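Local coordinates for uncharacterized protein (Mycobacterium tuberculosis, PDB 4Q6U), which is of unknown function but is probably a sensor protein, with one GAF-related and two PAS-related domains joined in a single chain, at residues B[136-141]-B[265-270]; B[146-151]-B[158-163]; B[244-247]-B[252-255]; B[309-314]-B[338-343]. All coordinates share one frame; numbering follows the deposited sequence.

Contact 1 (B[136-141]-B[265-270]); sequences VEITYG and DWRRSA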
loop_
_atom_site.group_PDB
_atom_site.type_symbol
_atom_site.label_atom_id
_atom_site.label_comp_id
_atom_site.label_asym_id
_atom_site.label_seq_id
_atom_site.Cartn_x
_atom_site.Cartn_y
_atom_site.Cartn_z
ATOM N N VAL B 136 8.989 7.535 -31.574
ATOM C CA VAL B 136 9.365 6.124 -31.572
ATOM C C VAL B 136 8.260 5.233 -30.992
ATOM O O VAL B 136 8.470 4.048 -30.758
ATOM C CB VAL B 136 10.668 5.894 -30.778
ATOM C CG1 VAL B 136 11.401 4.656 -31.292
ATOM C CG2 VAL B 136 11.570 7.107 -30.890
ATOM N N GLU B 137 7.077 5.800 -30.772
ATOM C CA GLU B 137 5.963 5.026 -30.225
ATOM C C GLU B 137 4.903 4.696 -31.279
ATOM O O GLU B 137 4.630 5.489 -32.179
ATOM C CB GLU B 137 5.304 5.773 -29.062
ATOM C CG GLU B 137 6.188 5.975 -27.841
ATOM C CD GLU B 137 6.400 4.706 -27.041
ATOM O OE1 GLU B 137 5.504 3.834 -27.030
ATOM O OE2 GLU B 137 7.471 4.580 -26.413
ATOM N N ILE B 138 4.307 3.517 -31.142
ATOM C CA ILE B 138 3.161 3.115 -31.939
ATOM C C ILE B 138 1.879 3.414 -31.179
ATOM O O ILE B 138 1.744 3.031 -30.019
ATOM C CB ILE B 138 3.212 1.617 -32.279
ATOM C CG1 ILE B 138 4.426 1.318 -33.158
ATOM C CG2 ILE B 138 1.939 1.181 -32.989
ATOM C CD1 ILE B 138 4.656 -0.171 -33.366
ATOM N N THR B 139 0.931 4.083 -31.831
ATOM C CA THR B 139 -0.292 4.498 -31.151
ATOM C C THR B 139 -1.355 3.402 -31.042
ATOM O O THR B 139 -2.129 3.384 -30.081
ATOM C CB THR B 139 -0.920 5.718 -31.849
ATOM O OG1 THR B 139 -1.080 5.450 -33.258
ATOM C CG2 THR B 139 -0.031 6.934 -31.653
ATOM N N TYR B 140 -1.396 2.497 -32.017
ATOM C CA TYR B 140 -2.439 1.474 -32.082
ATOM C C TYR B 140 -1.917 0.070 -31.783
ATOM O O TYR B 140 -0.715 -0.182 -31.847
ATOM C CB TYR B 140 -3.109 1.486 -33.462
ATOM C CG TYR B 140 -2.168 1.204 -34.618
ATOM C CD1 TYR B 140 -1.895 -0.102 -35.019
ATOM C CD2 TYR B 140 -1.554 2.243 -35.308
ATOM C CE1 TYR B 140 -1.036 -0.367 -36.071
ATOM C CE2 TYR B 140 -0.692 1.989 -36.367
ATOM C CZ TYR B 140 -0.442 0.682 -36.741
ATOM O OH TYR B 140 0.413 0.423 -37.783
ATOM N N GLY B 141 -2.831 -0.839 -31.455
ATOM C CA GLY B 141 -2.477 -2.229 -31.215
ATOM C C GLY B 141 -1.588 -2.440 -30.000
ATOM O O GLY B 141 -0.800 -3.385 -29.952
ATOM N N ASP B 265 7.262 -12.398 -28.773
ATOM C CA ASP B 265 6.757 -11.124 -29.278
ATOM C C ASP B 265 5.398 -10.806 -28.672
ATOM O O ASP B 265 4.365 -10.950 -29.333
ATOM C CB ASP B 265 6.672 -11.152 -30.814
ATOM C CG ASP B 265 6.626 -9.755 -31.426
ATOM O OD1 ASP B 265 6.313 -8.783 -30.705
ATOM O OD2 ASP B 265 6.891 -9.629 -32.635
ATOM N N TRP B 266 5.409 -10.369 -27.412
ATOM C CA TRP B 266 4.192 -9.988 -26.709
ATOM C C TRP B 266 3.585 -8.706 -27.284
ATOM O O TRP B 266 2.375 -8.503 -27.198
ATOM C CB TRP B 266 4.465 -9.816 -25.196
ATOM C CG TRP B 266 5.546 -8.824 -24.887
ATOM C CD1 TRP B 266 6.896 -9.050 -24.878
ATOM C CD2 TRP B 266 5.370 -7.446 -24.542
ATOM N NE1 TRP B 266 7.568 -7.893 -24.558
ATOM C CE2 TRP B 266 6.655 -6.898 -24.339
ATOM C CE3 TRP B 266 4.249 -6.623 -24.381
ATOM C CZ2 TRP B 266 6.850 -5.556 -23.992
ATOM C CZ3 TRP B 266 4.445 -5.290 -24.024
ATOM C CH2 TRP B 266 5.737 -4.774 -23.842
ATOM N N ARG B 267 4.413 -7.850 -27.879
ATOM C CA ARG B 267 3.906 -6.579 -28.417
ATOM C C ARG B 267 3.104 -6.778 -29.705
ATOM O O ARG B 267 1.997 -6.253 -29.843
ATOM C CB ARG B 267 5.061 -5.600 -28.652
ATOM C CG ARG B 267 5.610 -5.005 -27.347
ATOM C CD ARG B 267 6.682 -3.947 -27.581
ATOM N NE ARG B 267 6.190 -2.836 -28.390
ATOM C CZ ARG B 267 6.608 -2.574 -29.624
ATOM N NH1 ARG B 267 7.539 -3.332 -30.179
ATOM N NH2 ARG B 267 6.102 -1.553 -30.297
ATOM N N ARG B 268 3.651 -7.546 -30.637
ATOM C CA ARG B 268 2.950 -7.802 -31.901
ATOM C C ARG B 268 1.673 -8.601 -31.658
ATOM O O ARG B 268 0.635 -8.332 -32.268
ATOM C CB ARG B 268 3.851 -8.553 -32.876
ATOM C CG ARG B 268 3.254 -8.724 -34.283
ATOM C CD ARG B 268 4.027 -9.750 -35.074
ATOM N NE ARG B 268 3.673 -11.114 -34.676
ATOM C CZ ARG B 268 4.548 -12.040 -34.293
ATOM N NH1 ARG B 268 5.846 -11.761 -34.260
ATOM N NH2 ARG B 268 4.126 -13.253 -33.948
ATOM N N SER B 269 1.744 -9.584 -30.762
ATOM C CA SER B 269 0.612 -10.485 -30.582
ATOM C C SER B 269 -0.456 -9.900 -29.649
ATOM O O SER B 269 -1.489 -10.528 -29.422
ATOM C CB SER B 269 1.086 -11.856 -30.070
ATOM O OG SER B 269 1.655 -11.749 -28.772
ATOM N N ALA B 270 -0.233 -8.691 -29.135
ATOM C CA ALA B 270 -1.254 -8.042 -28.317
ATOM C C ALA B 270 -2.527 -7.834 -29.137
ATOM O O ALA B 270 -3.635 -8.088 -28.658
ATOM C CB ALA B 270 -0.752 -6.718 -27.771
HETATM O O HOH W 1 -0.276 -5.619 -31.306
#

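Contact 2 (B[146-151]-B[158-163]); sequences EDLPAR and TQVLAM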
loop_
_atom_site.group_PDB
_atom_site.type_symbol
_atom_site.label_atom_id
_atom_site.label_comp_id
_atom_site.label_asym_id
_atom_site.label_seq_id
_atom_site.Cartn_x
_atom_site.Cartn_y
_atom_site.Cartn_z
ATOM N N GLU B 146 1.818 -1.873 -22.061
ATOM C CA GLU B 146 2.616 -0.790 -22.646
ATOM C C GLU B 146 2.159 0.586 -22.137
ATOM O O GLU B 146 2.871 1.583 -22.282
ATOM C CB GLU B 146 2.552 -0.832 -24.191
ATOM C CG GLU B 146 3.132 -2.126 -24.794
ATOM C CD GLU B 146 3.101 -2.162 -26.319
ATOM O OE1 GLU B 146 2.178 -2.796 -26.872
ATOM O OE2 GLU B 146 4.008 -1.587 -26.965
ATOM N N ASP B 147 0.962 0.639 -21.556
ATOM C CA ASP B 147 0.427 1.885 -21.010
ATOM C C ASP B 147 0.658 1.968 -19.493
ATOM O O ASP B 147 0.707 3.047 -18.924
ATOM C CB ASP B 147 -1.065 2.009 -21.331
ATOM C CG ASP B 147 -1.318 2.422 -22.773
ATOM O OD1 ASP B 147 -0.340 2.470 -23.554
ATOM O OD2 ASP B 147 -2.490 2.709 -23.111
ATOM N N LEU B 148 0.784 0.819 -18.846
ATOM C CA LEU B 148 1.100 0.785 -17.421
ATOM C C LEU B 148 2.612 0.689 -17.256
ATOM O O LEU B 148 3.290 0.096 -18.092
ATOM C CB LEU B 148 0.399 -0.394 -16.751
ATOM C CG LEU B 148 -1.130 -0.345 -16.801
ATOM C CD1 LEU B 148 -1.724 -1.616 -16.215
ATOM C CD2 LEU B 148 -1.654 0.881 -16.059
ATOM N N PRO B 149 3.160 1.294 -16.192
ATOM C CA PRO B 149 4.605 1.159 -16.025
ATOM C C PRO B 149 4.987 -0.292 -15.773
ATOM O O PRO B 149 4.134 -1.076 -15.351
ATOM C CB PRO B 149 4.900 2.016 -14.791
ATOM C CG PRO B 149 3.774 2.976 -14.727
ATOM C CD PRO B 149 2.574 2.251 -15.234
ATOM N N ALA B 150 6.233 -0.646 -16.057
ATOM C CA ALA B 150 6.765 -1.921 -15.601
ATOM C C ALA B 150 7.227 -1.719 -14.166
ATOM O O ALA B 150 7.714 -0.640 -13.832
ATOM C CB ALA B 150 7.906 -2.392 -16.481
ATOM N N ARG B 151 7.022 -2.739 -13.333
ATOM C CA ARG B 151 7.553 -2.795 -11.958
ATOM C C ARG B 151 6.894 -1.797 -10.998
ATOM O O ARG B 151 6.305 -2.207 -9.992
ATOM C CB ARG B 151 9.084 -2.598 -11.983
ATOM C CG ARG B 151 9.765 -2.351 -10.630
ATOM C CD ARG B 151 9.747 -3.564 -9.700
ATOM N NE ARG B 151 10.339 -4.778 -10.270
ATOM C CZ ARG B 151 11.611 -5.139 -10.126
ATOM N NH1 ARG B 151 12.452 -4.373 -9.449
ATOM N NH2 ARG B 151 12.048 -6.272 -10.669
ATOM N N THR B 158 -4.889 -1.307 -8.716
ATOM C CA THR B 158 -5.713 -2.499 -8.527
ATOM C C THR B 158 -7.054 -2.354 -9.248
ATOM O O THR B 158 -7.547 -3.296 -9.872
ATOM C CB THR B 158 -5.965 -2.779 -7.018
ATOM O OG1 THR B 158 -4.711 -2.967 -6.343
ATOM C CG2 THR B 158 -6.829 -4.021 -6.832
ATOM N N GLN B 159 -7.638 -1.165 -9.155
ATOM C CA GLN B 159 -8.922 -0.892 -9.791
ATOM C C GLN B 159 -8.796 -0.830 -11.300
ATOM O O GLN B 159 -9.736 -1.167 -12.015
ATOM C CB GLN B 159 -9.521 0.415 -9.270
ATOM C CG GLN B 159 -10.466 0.219 -8.106
ATOM C CD GLN B 159 -9.800 -0.497 -6.958
ATOM O OE1 GLN B 159 -8.774 -0.047 -6.447
ATOM N NE2 GLN B 159 -10.367 -1.630 -6.554
ATOM N N VAL B 160 -7.639 -0.402 -11.793
ATOM C CA VAL B 160 -7.420 -0.391 -13.241
ATOM C C VAL B 160 -7.395 -1.821 -13.758
ATOM O O VAL B 160 -8.051 -2.157 -14.741
ATOM C CB VAL B 160 -6.105 0.316 -13.630
ATOM C CG1 VAL B 160 -5.808 0.120 -15.128
ATOM C CG2 VAL B 160 -6.162 1.793 -13.281
ATOM N N LEU B 161 -6.627 -2.668 -13.083
ATOM C CA LEU B 161 -6.525 -4.058 -13.482
ATOM C C LEU B 161 -7.873 -4.751 -13.333
ATOM O O LEU B 161 -8.260 -5.557 -14.170
ATOM C CB LEU B 161 -5.449 -4.766 -12.650
ATOM C CG LEU B 161 -4.039 -4.192 -12.765
ATOM C CD1 LEU B 161 -3.112 -4.716 -11.628
ATOM C CD2 LEU B 161 -3.431 -4.503 -14.126
ATOM N N ALA B 162 -8.585 -4.429 -12.259
ATOM C CA ALA B 162 -9.910 -4.989 -12.025
ATOM C C ALA B 162 -10.845 -4.595 -13.156
ATOM O O ALA B 162 -11.564 -5.435 -13.694
ATOM C CB ALA B 162 -10.477 -4.514 -10.681
HETATM N N MSE B 163 -10.819 -3.310 -13.502
HETATM C CA MSE B 163 -11.587 -2.767 -14.628
HETATM C C MSE B 163 -11.359 -3.622 -15.877
HETATM O O MSE B 163 -12.295 -3.915 -16.614
HETATM C CB MSE B 163 -11.193 -1.295 -14.871
HETATM C CG MSE B 163 -11.931 -0.561 -16.004
HETATM SE SE MSE B 163 -11.514 1.373 -16.202
HETATM C CE MSE B 163 -12.357 2.064 -14.565
#

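Contact 3 (B[244-247]-B[252-255]); sequences ALVD and TLLK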
loop_
_atom_site.group_PDB
_atom_site.type_symbol
_atom_site.label_atom_id
_atom_site.label_comp_id
_atom_site.label_asym_id
_atom_site.label_seq_id
_atom_site.Cartn_x
_atom_site.Cartn_y
_atom_site.Cartn_z
ATOM N N ALA B 244 4.496 -11.082 -14.751
ATOM C CA ALA B 244 3.478 -10.250 -15.379
ATOM C C ALA B 244 2.115 -10.583 -14.811
ATOM O O ALA B 244 1.908 -11.674 -14.292
ATOM C CB ALA B 244 3.474 -10.451 -16.889
ATOM N N LEU B 245 1.185 -9.639 -14.911
ATOM C CA LEU B 245 -0.204 -9.940 -14.622
ATOM C C LEU B 245 -0.920 -10.159 -15.939
ATOM O O LEU B 245 -0.672 -9.439 -16.906
ATOM C CB LEU B 245 -0.861 -8.822 -13.828
ATOM C CG LEU B 245 -0.232 -8.590 -12.451
ATOM C CD1 LEU B 245 -0.792 -7.328 -11.839
ATOM C CD2 LEU B 245 -0.521 -9.794 -11.567
ATOM N N VAL B 246 -1.791 -11.162 -15.981
ATOM C CA VAL B 246 -2.523 -11.476 -17.201
ATOM C C VAL B 246 -4.006 -11.716 -16.925
ATOM O O VAL B 246 -4.390 -12.048 -15.799
ATOM C CB VAL B 246 -1.942 -12.724 -17.908
ATOM C CG1 VAL B 246 -0.429 -12.616 -18.026
ATOM C CG2 VAL B 246 -2.344 -14.000 -17.175
ATOM N N ASP B 247 -4.840 -11.524 -17.948
ATOM C CA ASP B 247 -6.232 -11.939 -17.865
ATOM C C ASP B 247 -6.268 -13.447 -18.055
ATOM O O ASP B 247 -5.857 -13.966 -19.092
ATOM C CB ASP B 247 -7.106 -11.222 -18.906
ATOM C CG ASP B 247 -8.603 -11.495 -18.720
ATOM O OD1 ASP B 247 -8.975 -12.629 -18.367
ATOM O OD2 ASP B 247 -9.421 -10.573 -18.932
ATOM N N THR B 252 -4.770 -12.117 -22.017
ATOM C CA THR B 252 -4.423 -10.734 -22.297
ATOM C C THR B 252 -3.357 -10.270 -21.306
ATOM O O THR B 252 -3.486 -10.488 -20.099
ATOM C CB THR B 252 -5.652 -9.816 -22.212
ATOM O OG1 THR B 252 -6.603 -10.195 -23.213
ATOM C CG2 THR B 252 -5.249 -8.357 -22.418
ATOM N N LEU B 253 -2.291 -9.661 -21.812
ATOM C CA LEU B 253 -1.227 -9.162 -20.945
ATOM C C LEU B 253 -1.634 -7.824 -20.323
ATOM O O LEU B 253 -2.035 -6.894 -21.038
ATOM C CB LEU B 253 0.068 -9.023 -21.740
ATOM C CG LEU B 253 1.315 -8.546 -21.007
ATOM C CD1 LEU B 253 1.748 -9.544 -19.940
ATOM C CD2 LEU B 253 2.426 -8.319 -22.020
ATOM N N LEU B 254 -1.540 -7.727 -18.997
ATOM C CA LEU B 254 -1.998 -6.524 -18.289
ATOM C C LEU B 254 -0.861 -5.624 -17.818
ATOM O O LEU B 254 -0.901 -4.406 -18.018
ATOM C CB LEU B 254 -2.847 -6.907 -17.078
ATOM C CG LEU B 254 -4.035 -7.838 -17.306
ATOM C CD1 LEU B 254 -4.635 -8.227 -15.968
ATOM C CD2 LEU B 254 -5.092 -7.194 -18.214
ATOM N N LYS B 255 0.144 -6.218 -17.180
ATOM C CA LYS B 255 1.208 -5.436 -16.564
ATOM C C LYS B 255 2.484 -6.238 -16.380
ATOM O O LYS B 255 2.433 -7.398 -15.984
ATOM C CB LYS B 255 0.764 -4.904 -15.197
ATOM C CG LYS B 255 1.810 -3.997 -14.555
ATOM C CD LYS B 255 1.395 -3.531 -13.196
ATOM C CE LYS B 255 2.476 -2.668 -12.583
ATOM N NZ LYS B 255 2.450 -1.247 -13.048
#

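Contact 4 (B[309-314]-B[338-343]); sequences WVPVHV and EELADA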
loop_
_atom_site.group_PDB
_atom_site.type_symbol
_atom_site.label_atom_id
_atom_site.label_comp_id
_atom_site.label_asym_id
_atom_site.label_seq_id
_atom_site.Cartn_x
_atom_site.Cartn_y
_atom_site.Cartn_z
ATOM N N TRP B 309 6.637 -19.935 -33.372
ATOM C CA TRP B 309 6.400 -20.326 -31.994
ATOM C C TRP B 309 7.685 -20.460 -31.189
ATOM O O TRP B 309 8.712 -20.911 -31.698
ATOM C CB TRP B 309 5.609 -21.638 -31.956
ATOM C CG TRP B 309 4.278 -21.523 -32.638
ATOM C CD1 TRP B 309 3.892 -22.131 -33.800
ATOM C CD2 TRP B 309 3.166 -20.726 -32.213
ATOM N NE1 TRP B 309 2.602 -21.774 -34.114
ATOM C CE2 TRP B 309 2.135 -20.910 -33.159
ATOM C CE3 TRP B 309 2.940 -19.879 -31.124
ATOM C CZ2 TRP B 309 0.898 -20.279 -33.047
ATOM C CZ3 TRP B 309 1.711 -19.254 -31.013
ATOM C CH2 TRP B 309 0.708 -19.455 -31.969
ATOM N N VAL B 310 7.607 -20.053 -29.926
ATOM C CA VAL B 310 8.723 -20.140 -28.996
ATOM C C VAL B 310 8.237 -20.762 -27.692
ATOM O O VAL B 310 7.297 -20.257 -27.086
ATOM C CB VAL B 310 9.341 -18.744 -28.725
ATOM C CG1 VAL B 310 10.276 -18.786 -27.537
ATOM C CG2 VAL B 310 10.071 -18.245 -29.969
ATOM N N PRO B 311 8.855 -21.878 -27.274
ATOM C CA PRO B 311 8.483 -22.503 -25.999
ATOM C C PRO B 311 8.907 -21.654 -24.810
ATOM O O PRO B 311 10.053 -21.232 -24.736
ATOM C CB PRO B 311 9.239 -23.842 -26.020
ATOM C CG PRO B 311 10.354 -23.640 -26.998
ATOM C CD PRO B 311 9.822 -22.691 -28.034
ATOM N N VAL B 312 7.976 -21.391 -23.902
ATOM C CA VAL B 312 8.255 -20.566 -22.727
ATOM C C VAL B 312 7.716 -21.275 -21.507
ATOM O O VAL B 312 6.573 -21.735 -21.516
ATOM C CB VAL B 312 7.607 -19.166 -22.807
ATOM C CG1 VAL B 312 7.752 -18.414 -21.453
ATOM C CG2 VAL B 312 8.182 -18.352 -23.972
ATOM N N HIS B 313 8.530 -21.364 -20.460
ATOM C CA HIS B 313 8.083 -21.994 -19.228
ATOM C C HIS B 313 7.291 -20.987 -18.398
ATOM O O HIS B 313 7.787 -19.910 -18.051
ATOM C CB HIS B 313 9.262 -22.543 -18.428
ATOM C CG HIS B 313 8.847 -23.266 -17.182
ATOM N ND1 HIS B 313 8.539 -22.609 -16.010
ATOM C CD2 HIS B 313 8.674 -24.585 -16.936
ATOM C CE1 HIS B 313 8.204 -23.497 -15.090
ATOM N NE2 HIS B 313 8.275 -24.702 -15.625
ATOM N N VAL B 314 6.058 -21.362 -18.079
ATOM C CA VAL B 314 5.102 -20.471 -17.440
ATOM C C VAL B 314 4.668 -21.014 -16.081
ATOM O O VAL B 314 4.296 -22.182 -15.970
ATOM C CB VAL B 314 3.872 -20.288 -18.334
ATOM C CG1 VAL B 314 2.803 -19.528 -17.616
ATOM C CG2 VAL B 314 4.258 -19.586 -19.635
ATOM N N GLU B 338 15.274 -30.481 -20.338
ATOM C CA GLU B 338 14.440 -31.418 -19.602
ATOM C C GLU B 338 12.961 -31.030 -19.669
ATOM O O GLU B 338 12.107 -31.869 -19.965
ATOM C CB GLU B 338 14.904 -31.503 -18.144
ATOM N N GLU B 339 12.668 -29.757 -19.412
ATOM C CA GLU B 339 11.288 -29.282 -19.396
ATOM C C GLU B 339 10.619 -29.429 -20.757
ATOM O O GLU B 339 9.424 -29.719 -20.839
ATOM C CB GLU B 339 11.226 -27.823 -18.931
ATOM C CG GLU B 339 10.979 -27.669 -17.428
ATOM C CD GLU B 339 11.506 -26.363 -16.867
ATOM O OE1 GLU B 339 12.146 -25.602 -17.624
ATOM O OE2 GLU B 339 11.282 -26.100 -15.664
ATOM N N LEU B 340 11.387 -29.230 -21.822
ATOM C CA LEU B 340 10.848 -29.355 -23.169
ATOM C C LEU B 340 10.414 -30.794 -23.428
ATOM O O LEU B 340 9.388 -31.042 -24.057
ATOM C CB LEU B 340 11.875 -28.913 -24.212
ATOM C CG LEU B 340 12.293 -27.443 -24.219
ATOM C CD1 LEU B 340 13.611 -27.301 -24.960
ATOM C CD2 LEU B 340 11.216 -26.576 -24.864
ATOM N N ALA B 341 11.202 -31.736 -22.924
ATOM C CA ALA B 341 10.913 -33.152 -23.109
ATOM C C ALA B 341 9.586 -33.544 -22.458
ATOM O O ALA B 341 8.745 -34.180 -23.090
ATOM C CB ALA B 341 12.044 -33.993 -22.558
ATOM N N ASP B 342 9.395 -33.152 -21.202
ATOM C CA ASP B 342 8.167 -33.475 -20.478
ATOM C C ASP B 342 6.921 -32.902 -21.158
ATOM O O ASP B 342 5.850 -33.509 -21.126
ATOM C CB ASP B 342 8.250 -32.967 -19.037
ATOM N N ALA B 343 7.071 -31.739 -21.784
ATOM C CA ALA B 343 5.950 -31.064 -22.428
ATOM C C ALA B 343 5.552 -31.747 -23.731
ATOM O O ALA B 343 4.458 -31.518 -24.252
ATOM C CB ALA B 343 6.294 -29.598 -22.682
#

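Contact 1 (B[136-141]-B[265-270])
Gly-141 and Arg-267 approach each other through their backbone carbonyl groups. A water lies between the two, 2.7 Å from Gly-141 O and 2.8 Å from Arg-267 O, placed to donate to either; it has more acceptors around it than protons, so the two bonds may not both be made at once. Beside it, Ala-270 CB packs against Gly-141 O at 4.0 Å; the methyl belongs to a buried residue and marks the inner side of the contact. The outer side is open to solvent, both residues being exposed, and rests on a single approach: Ile-138 CD1 meets the guanidinium of Arg-267 at its edge, near its plane, 3.7 Å from NH2. The arginine gets there because its chain, extended at chi2, bends at chi3 (59°). On the way CG lies over the rim of one face of the Trp-266 ring. Ile-138 directs its other branch, CG2, over the centre of the Tyr-140 ring. Behind the contact, Asp-265 OD1 accepts from Arg-268 N at 2.9 Å from above the carboxylate plane, forming an Asx motif, while Asp-265 OD2 makes a salt bridge of 2.9 Å with Arg-268 NH1. Asp-265 O takes Ser-269 N and Ser-269 OG from opposite faces of its plane. Arg-267 NE forms a salt bridge with Glu-146 of the middle-domain loop. The contact thus joins two long loops. The 136-141 side rests on helix 124-129 through Glu-137 and Thr-139, and the 265-270 side leans on strand 296-303 through Arg-268 and Ser-269.

Contact 2 (B[146-151]-B[158-163])
Leu-148 projects from an irregular loop and sets its two methyl groups against helix 157-165, one on each of two successive residues. The apolar contacts carry the whole interface. Leu-148 CD1 touches Leu-161 CD2 at 4.0 Å, and Leu-148 CD2 lies 4.3 Å from Val-160 CG1. The loop leucine reaches in with CG anti to its carbonyl carbon (chi1 -62°) and its chain then extended (chi2 175°), which carries the isopropyl fork across to the helix. The backbones stay well apart, with the CA atoms of Leu-148 and Val-160 9.6 Å from each other. Val-160 faces the loop directly, whereas Leu-161 starts out to the side and reaches the loop leucine with CD2. Backbone hydrogen bonds belong to the helix alone: Ala-162 N to Thr-158 O and Met-163 N to Gln-159 O, each 2.8 Å, are regular helix bonds of the turn that carries Val-160 and Leu-161. Charged groups of the loop turn to other partners. Asp-147 forms a salt bridge with Arg-142 and accepts a hydrogen bond from the indole N-H of Trp-113, and Arg-151 forms a salt bridge with Asp-258. Around the leucine fork, Trp-113 and Trp-177 from the middle-domain sheet enlarge the apolar cluster, and Leu-161 also packs on Leu-254 and on Leu-228 of the second subunit. With all three touching residues buried and no polar pairing between loop and helix, the attachment between these two segments is non-directional, resting on methyl packing and burial.

Contact 3 (B[244-247]-B[252-255])
A beta hairpin of two neighbouring antiparallel strands, 242-246 and 253-256, brings Leu-245 and Lys-255 together as a hydrogen-bonded pair and Val-246 and Leu-253 as a non-hydrogen-bonded one. Leu-245 N donates to Lys-255 O at 2.8 Å, in the carbonyl plane. The return carbonyl, Leu-245 O, takes two donors: Leu-254 N at 2.8 Å and, weakly, Lys-255 N at 3.3 Å. Leu-254 and Lys-255 together oppose the single Leu-245, which makes this a classic beta bulge and shifts the register by one residue before Val-246. Toward the turn, Asp-247 N bonds Thr-252 O at 2.7 Å. The hairpin forms the first two strands of the five-stranded antiparallel sheet of the C-terminal PAS-like domain, order 2-1-5-4-3, with 253-256 at an edge of the sheet within the chain. On the Val-246 and Leu-253 face, Leu-253 CD1 lies 3.6 Å from Ala-244 CB and 4.2 Å from Val-246 CG1; with CG opposite the backbone N (chi1 -179°) the leucine reaches back toward the partner strand. At the bulge Leu-254 points toward the partner strand, its CB 3.3 Å from Leu-245 O and its CD1 resting on the backbone of Val-246. Lys-255 runs fully extended away from the hairpin until chi4, and its NZ forms a salt bridge with Glu-157 and hydrogen bonds with Pro-149 O and Glu-152 O, tying the edge strand to the middle-domain part of the chain.

Contact 4 (B[309-314]-B[338-343])
Strand 309-314 and the helical turns of 338-343 pass with their closest CA atoms, those of Pro-311 and Leu-340, 7.8 Å apart, so side chains alone bridge them. Pro-311 and His-313, two residues apart on the strand, both point at the helix. Leu-340 CD2 sits against the proline ring, 3.6 Å from Pro-311 CB and 3.7 Å from Pro-311 CG. The second meeting is polar in composition but is not a hydrogen bond. Glu-339 lays its carboxylate obliquely by the imidazole of His-313, with Glu-339 OE2 3.3 Å from His-313 CD2 and the two planes 23° apart. OE2 is equally near His-313 NE2, but the angle is poor. The histidine is placed there by a CG anti to the backbone N (chi1 -177°), while the glutamate chain is extended beyond CG and crosses it at about a right angle. The carboxylate has other partners: OE2 makes a salt bridge with Arg-333 and OE1 accepts Thr-336 N just ahead of the helix, which would hold it beside the ring. Arg-333 also pairs with His-313 through the backbone, on the adjoining strand 325-333. A short C-terminal helix, reached through a short link from the last strand, packs here on the face of the five-stranded antiparallel sheet that carries Pro-311 and His-313; the 2-1-5-4-3 strand order of this sheet is that of the PAS fold.

In the fold
Contacts 2 and 3 are buried, their centres 9 Å apart, and touch where Leu-148 and Leu-161 meet Leu-245 and Leu-254; contact 2 is purely apolar, whereas contact 3 is built on backbone hydrogen bonds within one sheet. Contact 1, partly exposed, joins the middle and C-terminal domains through sparse side-chain contacts and a water. It touches contact 2 through the Arg-267 to Glu-146 salt bridge and through Trp-266, which also packs on Leu-253 of contact 3. Contact 4 lies farthest out, its centre about 33 Å from the centre of the chain, and touches none of the others. It shares the C-terminal sheet with contact 3, but joins that sheet to a helix by side chains.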